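Local coordinates for protein exotoxin type A precursor (allele 1) (PDB 1FNU) that probably acts as a phage-encoded streptococcal superantigen toxin, known as scarlet fever toxin, of the staphylococcal and streptococcal toxin family, at residues A[9-12]-A[13-16]; A[20-23]-A[24-28]; A[61-64]-A[65-69]; A[197-200]-A[201-204]. All coordinates share one frame; numbering follows the deposited sequence.

Contact 1: A[9-12]-A[13-16]; sequences LHRS and SLVK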
# COMPACT_ATOMS: atom_id res chain seq x y z
N LEU A 9 -8.58 -23.56 19.80
CA LEU A 9 -8.64 -22.19 20.25
C LEU A 9 -7.28 -21.50 20.26
O LEU A 9 -6.26 -22.07 20.59
CB LEU A 9 -9.28 -22.13 21.65
CG LEU A 9 -10.73 -22.72 21.59
CD1 LEU A 9 -11.29 -23.03 22.98
CD2 LEU A 9 -11.63 -21.75 20.80
N HIS A 10 -7.28 -20.24 19.86
CA HIS A 10 -6.07 -19.40 19.83
C HIS A 10 -5.81 -18.90 21.25
O HIS A 10 -6.70 -18.36 21.90
CB HIS A 10 -6.28 -18.20 18.87
CG HIS A 10 -6.46 -18.58 17.43
ND1 HIS A 10 -7.02 -17.72 16.51
CD2 HIS A 10 -6.04 -19.66 16.72
CE1 HIS A 10 -6.94 -18.25 15.29
NE2 HIS A 10 -6.34 -19.42 15.39
N ARG A 11 -4.58 -19.07 21.72
CA ARG A 11 -4.20 -18.63 23.06
C ARG A 11 -3.79 -17.17 22.95
O ARG A 11 -2.93 -16.82 22.11
CB ARG A 11 -3.01 -19.49 23.58
CG ARG A 11 -3.31 -21.05 23.94
CD ARG A 11 -1.95 -21.87 24.15
NE ARG A 11 -1.11 -20.96 24.94
CZ ARG A 11 0.23 -20.93 25.03
NH1 ARG A 11 1.03 -21.79 24.39
NH2 ARG A 11 0.76 -19.94 25.74
N SER A 12 -4.41 -16.32 23.77
CA SER A 12 -4.09 -14.86 23.74
C SER A 12 -2.65 -14.51 24.14
O SER A 12 -2.12 -13.50 23.70
CB SER A 12 -5.01 -14.06 24.69
OG SER A 12 -4.71 -14.32 26.08
N SER A 13 -2.04 -15.35 24.98
CA SER A 13 -0.69 -15.05 25.48
C SER A 13 0.41 -15.23 24.43
O SER A 13 1.50 -14.81 24.67
CB SER A 13 -0.40 -15.86 26.76
OG SER A 13 -0.47 -17.23 26.49
N LEU A 14 0.09 -15.80 23.28
CA LEU A 14 1.02 -15.96 22.17
C LEU A 14 0.92 -14.72 21.23
O LEU A 14 1.90 -14.34 20.56
CB LEU A 14 0.67 -17.20 21.34
CG LEU A 14 0.89 -18.62 21.93
CD1 LEU A 14 0.38 -19.77 21.03
CD2 LEU A 14 2.36 -18.81 22.22
N VAL A 15 -0.24 -14.06 21.22
CA VAL A 15 -0.46 -12.90 20.36
C VAL A 15 0.50 -11.69 20.54
O VAL A 15 0.69 -11.14 21.62
CB VAL A 15 -1.93 -12.40 20.48
CG1 VAL A 15 -2.23 -11.31 19.42
CG2 VAL A 15 -2.91 -13.58 20.33
N LYS A 16 1.06 -11.25 19.43
CA LYS A 16 1.88 -10.05 19.40
C LYS A 16 0.92 -8.89 19.01
O LYS A 16 0.16 -8.95 18.04
CB LYS A 16 3.05 -10.25 18.39
CG LYS A 16 3.64 -8.99 17.79
CD LYS A 16 5.19 -9.06 17.50
CE LYS A 16 5.76 -10.20 16.61
NZ LYS A 16 5.61 -9.94 15.04
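One face of the R11 guanidinium carries L14, whose CG sits over the centre of the group, 3.9 Å from R11 CZ, with both methyls near R11 NH1. At the edge of the same group, R11 NH2 donates to S13 OG at 3.1 Å, the serine oxygen lying 18° out of the guanidinium plane. A bend at chi3 (42°) in an otherwise extended arginine chain turns the charged end back beside the following residues. E168 closes the polar cluster: its OE2 forms a salt bridge with R11 NE and a hydrogen bond with S13 OG, so both NE and NH2 have acceptors, and R11 and S13 share one carboxylate. S12 turns its CB away from the residues ahead, and its OG bonds to the carbonyl of Y167. The backbone itself curls. L14 N reaches R11 O in a weak bond of 3.4 Å, and V15 N meets S12 O at 3.2 Å from above the carbonyl plane; V15 CG2 packs 3.5 Å from that same S12 O. Two overlapping i to i+3 turns with near-helical backbone angles at residues 12 to 14 result, a compact surface bend in the N-terminal segment that leads to helix 19-26.

Contact 2: A[20-23]-A[24-28]; sequences NIYF and LYEGD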
# COMPACT_ATOMS: atom_id res chain seq x y z
N ASN A 20 -4.37 -4.36 19.27
CA ASN A 20 -5.07 -4.13 17.98
C ASN A 20 -6.45 -4.84 17.90
O ASN A 20 -7.25 -4.44 17.07
CB ASN A 20 -4.18 -4.48 16.75
CG ASN A 20 -2.97 -3.53 16.65
OD1 ASN A 20 -3.02 -2.45 17.18
ND2 ASN A 20 -1.91 -3.95 15.98
N ILE A 21 -6.70 -5.84 18.76
CA ILE A 21 -8.04 -6.47 18.87
C ILE A 21 -8.76 -5.53 19.87
O ILE A 21 -9.89 -5.12 19.65
CB ILE A 21 -7.96 -7.88 19.42
CG1 ILE A 21 -7.17 -8.77 18.47
CG2 ILE A 21 -9.40 -8.48 19.66
CD1 ILE A 21 -7.80 -8.94 17.05
N TYR A 22 -8.08 -5.16 20.95
CA TYR A 22 -8.62 -4.22 21.94
C TYR A 22 -9.23 -2.93 21.31
O TYR A 22 -10.34 -2.50 21.68
CB TYR A 22 -7.54 -3.77 22.99
CG TYR A 22 -7.97 -2.56 23.87
CD1 TYR A 22 -8.94 -2.69 24.91
CD2 TYR A 22 -7.46 -1.27 23.63
CE1 TYR A 22 -9.36 -1.61 25.64
CE2 TYR A 22 -7.91 -0.14 24.39
CZ TYR A 22 -8.85 -0.32 25.39
OH TYR A 22 -9.28 0.76 26.18
N PHE A 23 -8.50 -2.24 20.41
CA PHE A 23 -9.06 -1.00 19.89
C PHE A 23 -10.30 -1.20 18.96
O PHE A 23 -11.08 -0.28 18.83
CB PHE A 23 -7.94 -0.18 19.19
CG PHE A 23 -6.95 0.45 20.15
CD1 PHE A 23 -7.31 1.59 20.86
CD2 PHE A 23 -5.63 -0.09 20.28
CE1 PHE A 23 -6.39 2.25 21.71
CE2 PHE A 23 -4.69 0.51 21.11
CZ PHE A 23 -5.06 1.71 21.84
N LEU A 24 -10.45 -2.39 18.39
CA LEU A 24 -11.57 -2.72 17.50
C LEU A 24 -12.87 -2.84 18.35
O LEU A 24 -13.93 -2.37 17.98
CB LEU A 24 -11.35 -4.08 16.82
CG LEU A 24 -10.20 -4.35 15.81
CD1 LEU A 24 -10.19 -5.83 15.36
CD2 LEU A 24 -10.33 -3.31 14.63
N TYR A 25 -12.76 -3.43 19.54
CA TYR A 25 -13.93 -3.64 20.37
C TYR A 25 -14.21 -2.65 21.49
O TYR A 25 -15.35 -2.59 22.05
CB TYR A 25 -13.91 -5.07 20.88
CG TYR A 25 -14.01 -6.09 19.74
CD1 TYR A 25 -15.24 -6.34 19.10
CD2 TYR A 25 -12.90 -6.81 19.31
CE1 TYR A 25 -15.39 -7.29 18.07
CE2 TYR A 25 -13.00 -7.76 18.29
CZ TYR A 25 -14.24 -8.01 17.67
OH TYR A 25 -14.32 -8.93 16.66
N GLU A 26 -13.19 -1.89 21.84
CA GLU A 26 -13.34 -0.83 22.82
C GLU A 26 -13.90 0.38 22.04
O GLU A 26 -14.68 1.15 22.58
CB GLU A 26 -12.01 -0.45 23.40
CG GLU A 26 -12.03 0.83 24.28
CD GLU A 26 -12.92 0.70 25.49
OE1 GLU A 26 -13.12 -0.45 25.95
OE2 GLU A 26 -13.42 1.74 26.00
N GLY A 27 -13.50 0.56 20.78
CA GLY A 27 -13.99 1.70 19.98
C GLY A 27 -15.46 1.55 19.59
O GLY A 27 -16.05 0.50 19.88
N ASP A 28 -16.07 2.61 19.04
CA ASP A 28 -17.45 2.56 18.61
C ASP A 28 -17.55 1.81 17.29
O ASP A 28 -16.57 1.72 16.53
CB ASP A 28 -18.01 3.96 18.38
CG ASP A 28 -18.16 4.69 19.64
OD1 ASP A 28 -18.39 3.98 20.63
OD2 ASP A 28 -18.02 5.91 19.69
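L24 begins the last turn of helix 19-26 by laying its side chain against the backbone of the preceding turn: CG lies 3.2 Å from N20 O, and CD1 reaches I21 CD1 at 4.3 Å. This is i to i+3 and i to i+4 packing at the C-terminal end of an alpha-helix in the N-terminal OB-fold region. Next comes Y25, which runs alongside I21 and points the same way, ring carbon CD2 3.9 Å from I21 CG2. Helix 194-197 meets this buried flank through Y197, and Y25 OH bonds to Y201 OH. E26 pairs with Y22 on another flank, their side chains parallel in direction. E26 CB makes a CH-pi contact over one face of the Y22 ring, 3.9 Å from its centroid, and E26 CG approaches Y22 OH to 3.3 Å. Both residues hold CG anti to the backbone N (chi1 168° in Y22), which sends the two side chains out in a shared direction. The ring and carboxylate planes are 16° apart. Within the backbone of the pair, E26 N bonds to Y22 O at 2.9 Å. E26 OE1 comes close to D155 OD1, like charges that would probably favour a raised pKa in one of them. G27, the first residue to leave helical angles, still donates from its N to F23 O at 3.2 Å, from 51° above the carbonyl plane.

Contact 3: A[61-64]-A[65-69]; sequences ELKN and QEMAT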
# COMPACT_ATOMS: atom_id res chain seq x y z
N GLU A 61 -16.98 -5.79 2.59
CA GLU A 61 -16.68 -6.92 1.78
C GLU A 61 -17.56 -8.02 2.23
O GLU A 61 -17.48 -8.42 3.36
CB GLU A 61 -15.21 -7.39 1.92
CG GLU A 61 -14.24 -6.59 1.09
CD GLU A 61 -12.79 -7.08 1.32
OE1 GLU A 61 -12.56 -8.35 1.11
OE2 GLU A 61 -11.97 -6.15 1.71
N LEU A 62 -18.35 -8.54 1.29
CA LEU A 62 -19.27 -9.62 1.55
C LEU A 62 -18.69 -10.97 1.10
O LEU A 62 -17.55 -11.09 0.70
CB LEU A 62 -20.63 -9.29 0.89
CG LEU A 62 -21.15 -8.02 1.60
CD1 LEU A 62 -21.95 -7.13 0.67
CD2 LEU A 62 -21.97 -8.43 2.87
N LYS A 63 -19.49 -12.00 1.20
CA LYS A 63 -19.08 -13.33 0.89
C LYS A 63 -18.48 -13.55 -0.45
O LYS A 63 -17.43 -14.15 -0.58
CB LYS A 63 -20.25 -14.27 1.08
CG LYS A 63 -19.88 -15.70 0.81
CD LYS A 63 -21.11 -16.59 1.01
CE LYS A 63 -20.83 -17.88 0.35
NZ LYS A 63 -21.48 -18.94 1.23
N ASN A 64 -19.17 -13.03 -1.43
CA ASN A 64 -18.84 -13.16 -2.84
C ASN A 64 -19.67 -12.23 -3.70
O ASN A 64 -20.45 -11.43 -3.19
CB ASN A 64 -19.08 -14.58 -3.34
CG ASN A 64 -20.49 -15.10 -3.02
OD1 ASN A 64 -21.48 -14.36 -3.07
ND2 ASN A 64 -20.58 -16.39 -2.73
N GLN A 65 -19.44 -12.34 -5.01
CA GLN A 65 -20.11 -11.52 -5.99
C GLN A 65 -21.63 -11.60 -5.86
O GLN A 65 -22.27 -10.59 -5.88
CB GLN A 65 -19.70 -11.92 -7.40
CG GLN A 65 -20.73 -11.54 -8.50
CD GLN A 65 -20.33 -12.21 -9.76
OE1 GLN A 65 -19.97 -13.41 -9.77
NE2 GLN A 65 -20.36 -11.47 -10.84
N GLU A 66 -22.17 -12.81 -5.70
CA GLU A 66 -23.62 -12.93 -5.56
C GLU A 66 -24.18 -12.12 -4.42
O GLU A 66 -25.25 -11.52 -4.57
CB GLU A 66 -24.08 -14.36 -5.40
CG GLU A 66 -24.15 -15.09 -6.74
CD GLU A 66 -22.79 -15.56 -7.27
OE1 GLU A 66 -21.69 -15.14 -6.70
OE2 GLU A 66 -22.86 -16.38 -8.26
N MET A 67 -23.48 -12.14 -3.25
CA MET A 67 -23.94 -11.37 -2.09
C MET A 67 -23.89 -9.84 -2.32
O MET A 67 -24.89 -9.15 -2.01
CB MET A 67 -23.16 -11.78 -0.82
CG MET A 67 -23.79 -11.26 0.50
SD MET A 67 -23.05 -11.98 2.04
CE MET A 67 -23.62 -13.74 2.08
N ALA A 68 -22.78 -9.29 -2.85
CA ALA A 68 -22.73 -7.85 -3.13
C ALA A 68 -23.90 -7.48 -4.07
O ALA A 68 -24.58 -6.49 -3.83
CB ALA A 68 -21.38 -7.43 -3.78
N THR A 69 -24.09 -8.25 -5.15
CA THR A 69 -25.21 -7.91 -6.04
C THR A 69 -26.58 -8.07 -5.34
O THR A 69 -27.50 -7.31 -5.64
CB THR A 69 -25.05 -8.62 -7.54
OG1 THR A 69 -26.32 -9.04 -8.11
CG2 THR A 69 -24.09 -9.75 -7.53
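N64 is the N-cap residue of helix 65-72, in the OB-fold part of the toxin: its OD1 accepts from M67 N at 3.0 Å, the donor approaching nearly along the line of the amide C=O. With chi1 at 52°, CG lies between the backbone N and the carbonyl carbon, which folds the amide back over the first helical turn and gives the M67 N-H of that turn a partner. The N64 backbone starts the regular pattern, its O receiving A68 N at 3.2 Å. The buried side of the contact is formed by L62, from the loop after strand 57-61, and A68. There L62 and M67 cross at about a right angle, L62 CB touching M67 CG at 3.7 Å, and L62 CD1 presses 3.9 Å from A68 CA. L46 of strand 45-48 packs on both L62 and A68. The other side is exposed. K63 rests its CB 3.6 Å from M67 CE, with CD also near that methyl, but its amino end leads away. E66, also exposed, crosses the cap at an angle, its carboxylate plane turned 64° from the N64 amide and OE1 no nearer than 3.7 Å to N64 OD1. From the second subunit, E189 accepts a weak hydrogen bond from Q65 N, where a negative charge would probably suit the positive end of the helix dipole. The bent M67 chain returns to the loop, and K63 N points at its sulfur in a weak hydrogen bond, N to SD 3.7 Å.

Contact 4: A[197-200]-A[201-204]; sequences YLMI and YKDN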
# COMPACT_ATOMS: atom_id res chain seq x y z
N TYR A 197 -8.22 -10.95 10.48
CA TYR A 197 -8.97 -11.38 11.64
C TYR A 197 -10.45 -11.09 11.43
O TYR A 197 -11.31 -11.95 11.75
CB TYR A 197 -8.59 -10.59 12.91
CG TYR A 197 -9.40 -11.02 14.13
CD1 TYR A 197 -9.22 -12.30 14.66
CD2 TYR A 197 -10.46 -10.23 14.61
CE1 TYR A 197 -10.08 -12.81 15.60
CE2 TYR A 197 -11.31 -10.73 15.55
CZ TYR A 197 -11.13 -12.02 16.04
OH TYR A 197 -12.01 -12.53 16.98
N LEU A 198 -10.78 -9.92 10.88
CA LEU A 198 -12.19 -9.53 10.77
C LEU A 198 -13.04 -10.29 9.72
O LEU A 198 -14.28 -10.16 9.65
CB LEU A 198 -12.27 -7.98 10.64
CG LEU A 198 -11.92 -7.21 11.96
CD1 LEU A 198 -11.85 -5.72 11.73
CD2 LEU A 198 -13.04 -7.48 13.03
N MET A 199 -12.35 -11.15 8.97
CA MET A 199 -12.96 -11.96 7.96
C MET A 199 -13.89 -12.94 8.67
O MET A 199 -14.65 -13.57 7.99
CB MET A 199 -11.90 -12.64 7.08
CG MET A 199 -11.19 -11.63 6.13
SD MET A 199 -9.78 -12.35 5.16
CE MET A 199 -10.55 -13.32 4.07
N ILE A 200 -13.89 -13.05 10.00
CA ILE A 200 -14.94 -13.90 10.60
C ILE A 200 -16.35 -13.34 10.31
O ILE A 200 -17.36 -14.04 10.46
CB ILE A 200 -14.77 -14.04 12.16
CG1 ILE A 200 -14.68 -12.63 12.75
CG2 ILE A 200 -13.55 -15.01 12.45
CD1 ILE A 200 -14.87 -12.50 14.24
N TYR A 201 -16.44 -12.08 9.87
CA TYR A 201 -17.74 -11.44 9.55
C TYR A 201 -18.07 -11.34 8.07
O TYR A 201 -19.14 -10.79 7.65
CB TYR A 201 -17.76 -10.00 10.07
CG TYR A 201 -17.52 -9.93 11.51
CD1 TYR A 201 -18.12 -10.85 12.37
CD2 TYR A 201 -16.69 -8.92 12.04
CE1 TYR A 201 -17.91 -10.74 13.75
CE2 TYR A 201 -16.48 -8.79 13.39
CZ TYR A 201 -17.09 -9.69 14.25
OH TYR A 201 -16.86 -9.52 15.60
N LYS A 202 -17.13 -11.81 7.27
CA LYS A 202 -17.32 -11.72 5.84
C LYS A 202 -18.57 -12.42 5.29
O LYS A 202 -19.16 -11.94 4.31
CB LYS A 202 -16.07 -12.28 5.11
CG LYS A 202 -15.83 -11.74 3.71
CD LYS A 202 -14.50 -12.26 3.12
CE LYS A 202 -14.70 -13.25 1.92
NZ LYS A 202 -15.01 -12.65 0.62
N ASP A 203 -18.99 -13.53 5.91
CA ASP A 203 -20.11 -14.26 5.32
C ASP A 203 -21.43 -13.61 5.67
O ASP A 203 -22.45 -14.11 5.30
CB ASP A 203 -20.12 -15.75 5.70
CG ASP A 203 -20.34 -16.01 7.21
OD1 ASP A 203 -20.85 -15.13 7.97
OD2 ASP A 203 -20.00 -17.16 7.63
N ASN A 204 -21.35 -12.49 6.38
CA ASN A 204 -22.53 -11.69 6.73
C ASN A 204 -23.59 -12.47 7.44
O ASN A 204 -24.76 -12.15 7.32
CB ASN A 204 -23.08 -11.11 5.44
CG ASN A 204 -23.92 -9.89 5.64
OD1 ASN A 204 -23.57 -8.95 6.37
ND2 ASN A 204 -25.03 -9.85 4.90
O HOH W 1 -16.72 -15.17 7.35
O HOH W 2 -20.44 -13.78 10.47
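A short 3-10 segment runs on from helix 194-197 and passes directly into a type I beta turn, Y201 to N204. The 3-10 segment and its exit are held by Y201 N to L198 O, 2.9 Å, and K202 N to M199 O, 3.1 Å, while N204 N to Y201 O, 3.1 Å, closes the beta turn. The Y201 ring is the flat centre of the contact. I200 lies alongside it, pointing the same way, and makes a CH-pi contact with CG1 over the middle of one face, 3.8 Å from the centroid. I200 chi1 of 53° sets CG1 between the backbone N and the carbonyl carbon, bringing CD1 in over the ring as well. L198 crosses obliquely, its CD2 3.7 Å from Y201 CE2; I200 and L198 thus confine the ring, and D146 holds its hydroxyl. Two waters staple the next turn to the 3-10 segment. One donates to M199 O at 2.7 Å and accepts from D203 N; the other donates to I200 O and, at 2.9 Å, to D203 OD1, which also takes E205 N. K202 sends its amino group to the carbonyls of L62 and K63. The arrangement forms the turn before strand 206-208, consistent with a seam between the beta-grasp and OB-fold parts of this toxin fold.

Along the chain the contacts come strictly in series, 1 to 4. Contact 1 ends just three residues before contact 2 begins, their centres about 17 Å apart. Contacts 2 and 3 both belong to the OB-fold part but lie on opposite sides of the chain's centre, about 26 Å between centres. Contact 4, from the beta-grasp part, touches both: its centre is about 16 Å from that of contact 2 and about 12 Å from that of contact 3. Helix 19-26 and the loop leading into helix 65-72 are thus joined through the 197-204 turn, consistent with a seam between the OB-fold and beta-grasp parts. Contacts 1 and 3 are farthest apart, about 31 Å between centres.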